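Local coordinates for protein hemolysin (Streptococcus suis, PDB 3HVN) that probably lyses host cells by binding cholesterol-containing membranes and inserting as an oligomeric transmembrane pore, at residues G56-P62 with N379-I383; G72-R78 with T385-N391. The protein carries 1 engineered substitution. All coordinates share one frame. Numbering follows the deposited sequence.

Contact 1 of 2, residues G56-P62 with N379-I383; sequences GEYIDNP and NSEYI
This is a surface contact in which an irregular connection lies along a long β-strand without joining its sheet. Residues 56-62, between strands 53-54 and 66-70, run 17° from the direction of 379-383, a piece of strand 376-401, and no hydrogen bond links the two. The closest CA atoms are those of Glu-57 and Glu-381, 4.9 Å apart. The backbone of the strand bonds elsewhere: Asn-379 with Asn-54, Ser-380 with Ile-84, Tyr-382 with Lys-82. At Gly-56, phi/psi of 116/104 would jam a CB against the preceding carbonyl; its O meets Ser-380 CA at 3.5 Å in a CA-H...O contact. The strand belongs to the elongated, curved sheet that is the domain 2 spine of cholesterol-dependent cytolysins, and the loop covers part of it. Beyond Tyr-58, whose phi is positive (38/72), Ile-59 (chi1 t, chi2 p) points toward the strand and sets CD1 3.5 Å from Ile-383 CG1. Pro-62 CB then lies 3.6 Å from CD1 of Ile-383 (m, m). Between these apolar pairs and Gly-56, like charges crowd: Glu-57 OE1 is 3.1 Å from Glu-381 OE1, while Glu-381 OE2 has a long, weak ion pair with Lys-81.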
loop_
_atom_site.group_PDB
_atom_site.type_symbol
_atom_site.label_atom_id
_atom_site.label_comp_id
_atom_site.label_asym_id
_atom_site.label_seq_id
_atom_site.Cartn_x
_atom_site.Cartn_y
_atom_site.Cartn_z
ATOM N N GLY A 56 15.552 3.248 -13.582
ATOM C CA GLY A 56 16.117 3.081 -12.257
ATOM C C GLY A 56 15.761 1.755 -11.615
ATOM O O GLY A 56 14.641 1.564 -11.141
ATOM N N GLU A 57 16.720 0.836 -11.601
ATOM C CA GLU A 57 16.526 -0.459 -10.961
ATOM C C GLU A 57 17.383 -0.590 -9.703
ATOM O O GLU A 57 16.863 -0.542 -8.588
ATOM C CB GLU A 57 16.813 -1.601 -11.939
ATOM C CG GLU A 57 18.071 -1.422 -12.773
ATOM C CD GLU A 57 18.336 -2.604 -13.684
ATOM O OE1 GLU A 57 17.627 -3.625 -13.556
ATOM O OE2 GLU A 57 19.253 -2.514 -14.527
ATOM N N TYR A 58 18.692 -0.744 -9.889
ATOM C CA TYR A 58 19.620 -0.890 -8.771
ATOM C C TYR A 58 19.023 -1.734 -7.651
ATOM O O TYR A 58 18.671 -1.217 -6.592
ATOM C CB TYR A 58 20.034 0.480 -8.229
ATOM C CG TYR A 58 21.210 1.100 -8.952
ATOM C CD1 TYR A 58 22.513 0.811 -8.569
ATOM C CD2 TYR A 58 21.017 1.975 -10.012
ATOM C CE1 TYR A 58 23.592 1.375 -9.221
ATOM C CE2 TYR A 58 22.091 2.544 -10.672
ATOM C CZ TYR A 58 23.375 2.240 -10.273
ATOM O OH TYR A 58 24.448 2.802 -10.926
ATOM N N ILE A 59 18.911 -3.036 -7.892
ATOM C CA ILE A 59 18.262 -3.928 -6.941
ATOM C C ILE A 59 19.193 -5.034 -6.455
ATOM O O ILE A 59 19.063 -5.513 -5.328
ATOM C CB ILE A 59 17.001 -4.567 -7.554
ATOM C CG1 ILE A 59 16.197 -5.299 -6.478
ATOM C CG2 ILE A 59 17.380 -5.504 -8.688
ATOM C CD1 ILE A 59 15.767 -4.407 -5.337
ATOM N N ASP A 60 20.134 -5.431 -7.305
ATOM C CA ASP A 60 21.045 -6.525 -6.985
ATOM C C ASP A 60 20.260 -7.793 -6.667
ATOM O O ASP A 60 19.277 -8.111 -7.336
ATOM C CB ASP A 60 21.943 -6.154 -5.803
ATOM C CG ASP A 60 22.801 -4.936 -6.080
ATOM O OD1 ASP A 60 22.647 -4.328 -7.160
ATOM O OD2 ASP A 60 23.632 -4.586 -5.215
ATOM N N ASN A 61 20.704 -8.514 -5.642
ATOM C CA ASN A 61 20.013 -9.716 -5.193
ATOM C C ASN A 61 19.823 -9.714 -3.680
ATOM O O ASN A 61 20.772 -9.476 -2.932
ATOM C CB ASN A 61 20.768 -10.974 -5.631
ATOM C CG ASN A 61 20.891 -11.088 -7.139
ATOM O OD1 ASN A 61 21.368 -10.171 -7.807
ATOM N ND2 ASN A 61 20.467 -12.223 -7.683
ATOM N N PRO A 62 18.591 -9.980 -3.225
ATOM C CA PRO A 62 18.268 -9.952 -1.794
ATOM C C PRO A 62 18.839 -11.156 -1.054
ATOM O O PRO A 62 18.860 -12.257 -1.607
ATOM C CB PRO A 62 16.741 -10.002 -1.778
ATOM C CG PRO A 62 16.363 -10.665 -3.054
ATOM C CD PRO A 62 17.440 -10.374 -4.056
ATOM N N ASN A 379 9.627 3.093 -13.869
ATOM C CA ASN A 379 9.893 1.730 -13.422
ATOM C C ASN A 379 10.776 1.710 -12.183
ATOM O O ASN A 379 11.607 2.599 -11.993
ATOM C CB ASN A 379 10.546 0.914 -14.540
ATOM C CG ASN A 379 9.552 0.464 -15.589
ATOM O OD1 ASN A 379 8.350 0.413 -15.337
ATOM N ND2 ASN A 379 10.051 0.130 -16.773
ATOM N N SER A 380 10.599 0.698 -11.341
ATOM C CA SER A 380 11.419 0.580 -10.139
ATOM C C SER A 380 11.394 -0.819 -9.535
ATOM O O SER A 380 10.359 -1.283 -9.060
ATOM C CB SER A 380 10.983 1.606 -9.090
ATOM O OG SER A 380 11.788 1.516 -7.928
ATOM N N GLU A 381 12.543 -1.487 -9.554
ATOM C CA GLU A 381 12.683 -2.769 -8.880
ATOM C C GLU A 381 12.850 -2.543 -7.382
ATOM O O GLU A 381 13.443 -1.550 -6.961
ATOM C CB GLU A 381 13.875 -3.550 -9.437
ATOM C CG GLU A 381 13.613 -4.206 -10.782
ATOM C CD GLU A 381 14.815 -4.969 -11.303
ATOM O OE1 GLU A 381 15.949 -4.473 -11.147
ATOM O OE2 GLU A 381 14.624 -6.064 -11.874
ATOM N N TYR A 382 12.321 -3.462 -6.583
ATOM C CA TYR A 382 12.395 -3.337 -5.133
ATOM C C TYR A 382 12.374 -4.707 -4.464
ATOM O O TYR A 382 12.263 -5.735 -5.134
ATOM C CB TYR A 382 11.238 -2.485 -4.612
ATOM C CG TYR A 382 9.894 -3.171 -4.686
ATOM C CD1 TYR A 382 9.206 -3.265 -5.888
ATOM C CD2 TYR A 382 9.313 -3.724 -3.554
ATOM C CE1 TYR A 382 7.977 -3.895 -5.961
ATOM C CE2 TYR A 382 8.085 -4.354 -3.616
ATOM C CZ TYR A 382 7.422 -4.437 -4.822
ATOM O OH TYR A 382 6.198 -5.062 -4.887
ATOM N N ILE A 383 12.481 -4.714 -3.140
ATOM C CA ILE A 383 12.485 -5.957 -2.382
ATOM C C ILE A 383 11.265 -6.070 -1.476
ATOM O O ILE A 383 11.095 -5.281 -0.546
ATOM C CB ILE A 383 13.754 -6.091 -1.520
ATOM C CG1 ILE A 383 15.000 -6.117 -2.404
ATOM C CG2 ILE A 383 13.682 -7.344 -0.661
ATOM C CD1 ILE A 383 15.032 -7.275 -3.377
#

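Contact 2 of 2, residues G72-R78 with T385-N391; sequences GRFVVLR and TTSTVHN
Two neighbouring strands of the long domain 2 sheet of a cholesterol-dependent cytolysin meet here in regular antiparallel β pairing. Strands 73-78 and 385-391 approach to 4.3 Å between axes, their directions 159° apart. The register runs from Arg-73 opposite Asn-391 to Arg-78 opposite Thr-386. Phe-74/His-390, Val-76/Thr-388 and Arg-78/Thr-386 are the hydrogen-bonded pairs, and each is closed by two bonds: Phe-74 N to His-390 O and His-390 N to Phe-74 O, Val-76 N to Thr-388 O and Thr-388 N to Val-76 O, Arg-78 N to Thr-386 O and Thr-386 N to Arg-78 O, all 2.8 Å. The intervening residues turn their polar backbone outward. Val-75 bonds to Met-68 and Leu-77 to Thr-66 on strand 66-70, and Ser-387 O accepts from Ser-288 OG. CA-H...O contacts supplement the ladder, as from Val-389 CA to Phe-74 O at 3.3 Å. On the face carrying Phe-74, Val-76 and Arg-78, the edge of the Phe-74 ring (chi1 t) meets His-390 (chi1 m), CD2 to CD2 3.8 Å. The extended Arg-78 side chain leads away to Tyr-416 OH and, by a salt bridge, Glu-422, so its charge is met outside the pair. On the opposite face Arg-73 CD packs 3.7 Å from Val-389 CG2.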
loop_
_atom_site.group_PDB
_atom_site.type_symbol
_atom_site.label_atom_id
_atom_site.label_comp_id
_atom_site.label_asym_id
_atom_site.label_seq_id
_atom_site.Cartn_x
_atom_site.Cartn_y
_atom_site.Cartn_z
ATOM N N GLY A 72 9.832 -18.428 21.854
ATOM C CA GLY A 72 8.989 -19.586 21.613
ATOM C C GLY A 72 8.276 -19.531 20.276
ATOM O O GLY A 72 7.311 -20.262 20.041
ATOM N N ARG A 73 8.755 -18.658 19.395
ATOM C CA ARG A 73 8.169 -18.506 18.069
ATOM C C ARG A 73 9.231 -18.651 16.985
ATOM O O ARG A 73 10.422 -18.471 17.242
ATOM C CB ARG A 73 7.477 -17.149 17.944
ATOM C CG ARG A 73 6.422 -16.889 19.005
ATOM C CD ARG A 73 5.812 -15.506 18.845
ATOM N NE ARG A 73 4.851 -15.205 19.901
ATOM C CZ ARG A 73 4.176 -14.063 19.993
ATOM N NH1 ARG A 73 4.357 -13.109 19.091
ATOM N NH2 ARG A 73 3.320 -13.875 20.989
ATOM N N PHE A 74 8.794 -18.979 15.774
ATOM C CA PHE A 74 9.709 -19.120 14.646
ATOM C C PHE A 74 9.437 -18.057 13.587
ATOM O O PHE A 74 8.345 -17.994 13.020
ATOM C CB PHE A 74 9.604 -20.520 14.038
ATOM C CG PHE A 74 10.667 -20.818 13.018
ATOM C CD1 PHE A 74 12.001 -20.874 13.385
ATOM C CD2 PHE A 74 10.333 -21.047 11.694
ATOM C CE1 PHE A 74 12.982 -21.148 12.451
ATOM C CE2 PHE A 74 11.310 -21.324 10.755
ATOM C CZ PHE A 74 12.635 -21.374 11.135
ATOM N N VAL A 75 10.439 -17.221 13.333
ATOM C CA VAL A 75 10.318 -16.140 12.363
ATOM C C VAL A 75 10.918 -16.526 11.014
ATOM O O VAL A 75 12.137 -16.618 10.867
ATOM C CB VAL A 75 11.000 -14.853 12.865
ATOM C CG1 VAL A 75 11.019 -13.798 11.769
ATOM C CG2 VAL A 75 10.297 -14.329 14.108
ATOM N N VAL A 76 10.049 -16.756 10.037
ATOM C CA VAL A 76 10.475 -17.052 8.676
ATOM C C VAL A 76 10.551 -15.764 7.867
ATOM O O VAL A 76 9.525 -15.181 7.514
ATOM C CB VAL A 76 9.508 -18.026 7.980
ATOM C CG1 VAL A 76 9.909 -18.223 6.525
ATOM C CG2 VAL A 76 9.472 -19.355 8.714
ATOM N N LEU A 77 11.771 -15.324 7.583
ATOM C CA LEU A 77 11.986 -14.101 6.823
ATOM C C LEU A 77 12.263 -14.415 5.356
ATOM O O LEU A 77 13.287 -15.016 5.018
ATOM C CB LEU A 77 13.135 -13.290 7.428
ATOM C CG LEU A 77 13.341 -11.861 6.916
ATOM C CD1 LEU A 77 14.096 -11.026 7.938
ATOM C CD2 LEU A 77 14.059 -11.852 5.573
ATOM N N ARG A 78 11.338 -14.006 4.493
ATOM C CA ARG A 78 11.470 -14.211 3.056
ATOM C C ARG A 78 11.354 -12.890 2.304
ATOM O O ARG A 78 10.277 -12.299 2.234
ATOM C CB ARG A 78 10.401 -15.183 2.550
ATOM C CG ARG A 78 10.437 -16.557 3.194
ATOM C CD ARG A 78 9.403 -17.476 2.562
ATOM N NE ARG A 78 9.350 -18.781 3.213
ATOM C CZ ARG A 78 8.557 -19.776 2.826
ATOM N NH1 ARG A 78 7.749 -19.616 1.787
ATOM N NH2 ARG A 78 8.572 -20.932 3.476
ATOM N N THR A 385 9.684 -7.767 1.454
ATOM C CA THR A 385 10.117 -8.536 2.612
ATOM C C THR A 385 8.919 -9.017 3.421
ATOM O O THR A 385 8.256 -8.228 4.094
ATOM C CB THR A 385 11.038 -7.707 3.525
ATOM O OG1 THR A 385 12.040 -7.052 2.736
ATOM C CG2 THR A 385 11.711 -8.603 4.555
ATOM N N THR A 386 8.646 -10.315 3.348
ATOM C CA THR A 386 7.543 -10.905 4.096
ATOM C C THR A 386 8.046 -11.921 5.117
ATOM O O THR A 386 8.814 -12.826 4.787
ATOM C CB THR A 386 6.511 -11.569 3.160
ATOM O OG1 THR A 386 5.499 -12.216 3.942
ATOM C CG2 THR A 386 7.183 -12.593 2.257
ATOM N N SER A 387 7.614 -11.758 6.364
ATOM C CA SER A 387 7.996 -12.669 7.435
ATOM C C SER A 387 6.780 -13.440 7.932
ATOM O O SER A 387 5.642 -13.033 7.703
ATOM C CB SER A 387 8.641 -11.901 8.591
ATOM O OG SER A 387 7.727 -10.982 9.166
ATOM N N THR A 388 7.024 -14.556 8.612
ATOM C CA THR A 388 5.939 -15.383 9.125
ATOM C C THR A 388 6.265 -15.918 10.515
ATOM O O THR A 388 7.371 -16.396 10.759
ATOM C CB THR A 388 5.644 -16.566 8.185
ATOM O OG1 THR A 388 5.553 -16.096 6.835
ATOM C CG2 THR A 388 4.338 -17.243 8.573
ATOM N N VAL A 389 5.300 -15.839 11.424
ATOM C CA VAL A 389 5.507 -16.317 12.787
ATOM C C VAL A 389 4.902 -17.703 12.991
ATOM O O VAL A 389 3.765 -17.961 12.595
ATOM C CB VAL A 389 4.927 -15.339 13.829
ATOM C CG1 VAL A 389 3.426 -15.184 13.640
ATOM C CG2 VAL A 389 5.248 -15.813 15.239
ATOM N N HIS A 390 5.672 -18.595 13.605
ATOM C CA HIS A 390 5.202 -19.947 13.884
ATOM C C HIS A 390 5.366 -20.284 15.364
ATOM O O HIS A 390 6.474 -20.543 15.833
ATOM C CB HIS A 390 5.943 -20.963 13.013
ATOM C CG HIS A 390 5.875 -20.663 11.548
ATOM N ND1 HIS A 390 4.780 -20.977 10.773
ATOM C CD2 HIS A 390 6.767 -20.074 10.717
ATOM C CE1 HIS A 390 4.999 -20.596 9.528
ATOM N NE2 HIS A 390 6.198 -20.044 9.466
ATOM N N ASN A 391 4.253 -20.277 16.089
ATOM C CA ASN A 391 4.264 -20.482 17.534
ATOM C C ASN A 391 4.793 -21.846 17.965
ATOM O O ASN A 391 4.821 -22.793 17.180
ATOM C CB ASN A 391 2.861 -20.276 18.110
ATOM C CG ASN A 391 2.390 -18.841 18.000
ATOM O OD1 ASN A 391 3.187 -17.929 17.783
ATOM N ND2 ASN A 391 1.088 -18.632 18.156
#

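How the contacts relate
The two contacts illustrate how one long strand can serve different partners along its length. Both use strand 376-401, with only residue 384 between their pieces of it, yet their centres are about 24 Å apart and they touch nowhere else. The partners' order is kept on the strand as well, so the segments alternate along the chain: 56-62, 72-78, 379-383, 385-391. Strand 73-88 ties them: it pairs directly in contact 2, and further along, through Lys-82 and Ile-84, it lies beside 379-383 of contact 1. Neither contact includes residues of the observed ligand pockets, around Asp-327, Thr-333 and Ile-345 or around Lys-431, Thr-437, His-439 and Trp-440.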